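Long-range contact in response regulator CheY-like protein (Mesorhizobium loti, PDB 3SNK), which probably serves as the receiver-like, CheY-fold domain of a larger pilus assembly protein whose family is generally linked to ATP binding and hydrolysis: residues A[62-67]-A[91-96]. Residues are numbered along the deposited sequence; the frame is centred on the assembly and turned at random.
Sequences IVILDL and IAVSDE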
loop_
_atom_site.group_PDB
_atom_site.type_symbol
_atom_site.label_atom_id
_atom_site.label_comp_id
_atom_site.label_asym_id
_atom_site.label_seq_id
_atom_site.Cartn_x
_atom_site.Cartn_y
_atom_site.Cartn_z
ATOM N N ILE A 62 -3.441 7.525 -2.866
ATOM C CA ILE A 62 -3.224 6.501 -1.841
ATOM C C ILE A 62 -2.302 5.447 -2.371
ATOM O O ILE A 62 -2.431 5.047 -3.527
ATOM C CB ILE A 62 -4.580 5.822 -1.406
ATOM C CG1 ILE A 62 -5.583 6.816 -0.839
ATOM C CG2 ILE A 62 -4.370 4.657 -0.420
ATOM C CD1 ILE A 62 -6.997 6.426 -1.150
ATOM N N VAL A 63 -1.445 4.922 -1.499
ATOM C CA VAL A 63 -0.580 3.790 -1.788
ATOM C C VAL A 63 -1.028 2.614 -0.918
ATOM O O VAL A 63 -1.309 2.790 0.269
ATOM C CB VAL A 63 0.917 4.126 -1.575
ATOM C CG1 VAL A 63 1.794 2.880 -1.649
ATOM C CG2 VAL A 63 1.380 5.135 -2.603
ATOM N N ILE A 64 -1.098 1.423 -1.501
ATOM C CA ILE A 64 -1.398 0.197 -0.759
ATOM C C ILE A 64 -0.192 -0.683 -0.915
ATOM O O ILE A 64 0.193 -1.052 -2.038
ATOM C CB ILE A 64 -2.716 -0.500 -1.127
ATOM C CG1 ILE A 64 -3.904 0.454 -0.887
ATOM C CG2 ILE A 64 -2.883 -1.803 -0.308
ATOM C CD1 ILE A 64 -5.203 0.024 -1.491
ATOM N N LEU A 65 0.456 -0.960 0.201
ATOM C CA LEU A 65 1.687 -1.720 0.135
ATOM C C LEU A 65 1.511 -3.061 0.850
ATOM O O LEU A 65 1.268 -3.114 2.053
ATOM C CB LEU A 65 2.862 -0.896 0.701
ATOM C CG LEU A 65 4.243 -1.559 0.750
ATOM C CD1 LEU A 65 4.781 -1.865 -0.662
ATOM C CD2 LEU A 65 5.215 -0.688 1.515
ATOM N N ASP A 66 1.570 -4.137 0.063
ATOM C CA ASP A 66 1.500 -5.495 0.597
ATOM C C ASP A 66 2.912 -5.940 0.931
ATOM O O ASP A 66 3.685 -6.264 0.033
ATOM C CB ASP A 66 0.843 -6.462 -0.406
ATOM C CG ASP A 66 0.780 -7.922 0.031
ATOM O OD1 ASP A 66 0.953 -8.191 1.250
ATOM O OD2 ASP A 66 0.485 -8.795 -0.838
ATOM N N LEU A 67 3.240 -5.934 2.222
ATOM C CA LEU A 67 4.550 -6.312 2.746
ATOM C C LEU A 67 4.708 -7.831 2.884
ATOM O O LEU A 67 5.838 -8.320 2.914
ATOM C CB LEU A 67 4.767 -5.634 4.104
ATOM C CG LEU A 67 4.890 -4.117 4.046
ATOM C CD1 LEU A 67 4.582 -3.512 5.366
ATOM C CD2 LEU A 67 6.286 -3.715 3.570
ATOM N N ILE A 91 -1.304 2.568 3.072
ATOM C CA ILE A 91 -2.031 1.494 3.760
ATOM C C ILE A 91 -1.121 0.303 3.712
ATOM O O ILE A 91 -0.737 -0.125 2.618
ATOM C CB ILE A 91 -3.454 1.234 3.205
ATOM C CG1 ILE A 91 -4.343 2.466 3.450
ATOM C CG2 ILE A 91 -4.076 -0.019 3.863
ATOM C CD1 ILE A 91 -5.598 2.544 2.553
ATOM N N ALA A 92 -0.713 -0.187 4.890
ATOM C CA ALA A 92 0.186 -1.339 4.933
ATOM C C ALA A 92 -0.597 -2.603 5.220
ATOM O O ALA A 92 -1.456 -2.628 6.098
ATOM C CB ALA A 92 1.266 -1.136 5.979
ATOM N N VAL A 93 -0.313 -3.648 4.432
ATOM C CA VAL A 93 -0.904 -4.965 4.586
ATOM C C VAL A 93 0.256 -5.914 4.814
ATOM O O VAL A 93 1.225 -5.934 4.044
ATOM C CB VAL A 93 -1.817 -5.406 3.400
ATOM C CG1 VAL A 93 -2.543 -6.715 3.722
ATOM C CG2 VAL A 93 -2.817 -4.314 3.037
ATOM N N SER A 94 0.176 -6.686 5.886
ATOM C CA SER A 94 1.217 -7.654 6.167
ATOM C C SER A 94 0.665 -8.812 6.944
ATOM O O SER A 94 -0.436 -8.736 7.496
ATOM C CB SER A 94 2.350 -6.995 6.959
ATOM O OG SER A 94 1.995 -6.826 8.324
ATOM N N ASP A 95 1.468 -9.871 7.045
ATOM C CA ASP A 95 1.204 -10.994 7.942
ATOM C C ASP A 95 1.811 -10.532 9.280
ATOM O O ASP A 95 2.098 -9.340 9.407
ATOM C CB ASP A 95 1.825 -12.285 7.381
ATOM C CG ASP A 95 1.129 -12.789 6.129
ATOM O OD1 ASP A 95 -0.043 -13.242 6.238
ATOM O OD2 ASP A 95 1.750 -12.737 5.040
ATOM N N GLU A 96 2.034 -11.413 10.248
ATOM C CA GLU A 96 2.639 -10.976 11.513
ATOM C C GLU A 96 4.088 -10.572 11.290
ATOM O O GLU A 96 4.785 -11.173 10.467
ATOM C CB GLU A 96 2.553 -12.075 12.593
ATOM C CG GLU A 96 2.549 -11.507 14.005
ATOM C CD GLU A 96 3.178 -12.385 15.071
ATOM O OE1 GLU A 96 2.676 -13.513 15.291
ATOM O OE2 GLU A 96 4.154 -11.929 15.711
#
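I64, L65 and D66 pair in parallel with I91, A92 and V93, the two strand segments running 21° apart with a closest axis approach of 4.7 Å. Four backbone hydrogen bonds alternate in direction: I91 N to V63 O, L65 N to I91 O (2.8 Å, N-H...O 173°), V93 N to L65 O, and L67 N to V93 O (2.7 Å). The alternate residues of each strand thus donate and accept toward the other, the pattern of regular parallel pairing.

On the face of I64, I91 and V93 the side-chain contacts are mainly aliphatic, with D66 as the polar exception at the C-terminal end. CD1 of I91 reaches CG2 of I62 at 3.8 Å, the two side chains crossing at a slant. I64 lies alongside I91 (CG1 to CB 4.2 Å), while its chi1 of -59° sets CG2 anti to the backbone N and carries it across to CG2 of V93 at 4.2 Å. Helices 24-36 and 120-129 cover this face. On the face of L65 and A92, CD1 of L67 comes to CB of A92 at 4.1 Å.

The pairing joins the two strands of a beta-alpha-beta unit in the 2-1-3-4-5 sheet of a receiver-like fold. The four backbone bonds set the register of neighbouring strands 62-68 and 90-94, and the buried aliphatic contacts pack over it. D66 is thereby brought to the end of strand 62-68, where OD2 is held by S21 OG and a salt bridge to K116 NZ, a placement consistent with the acidic site of CheY-like receivers.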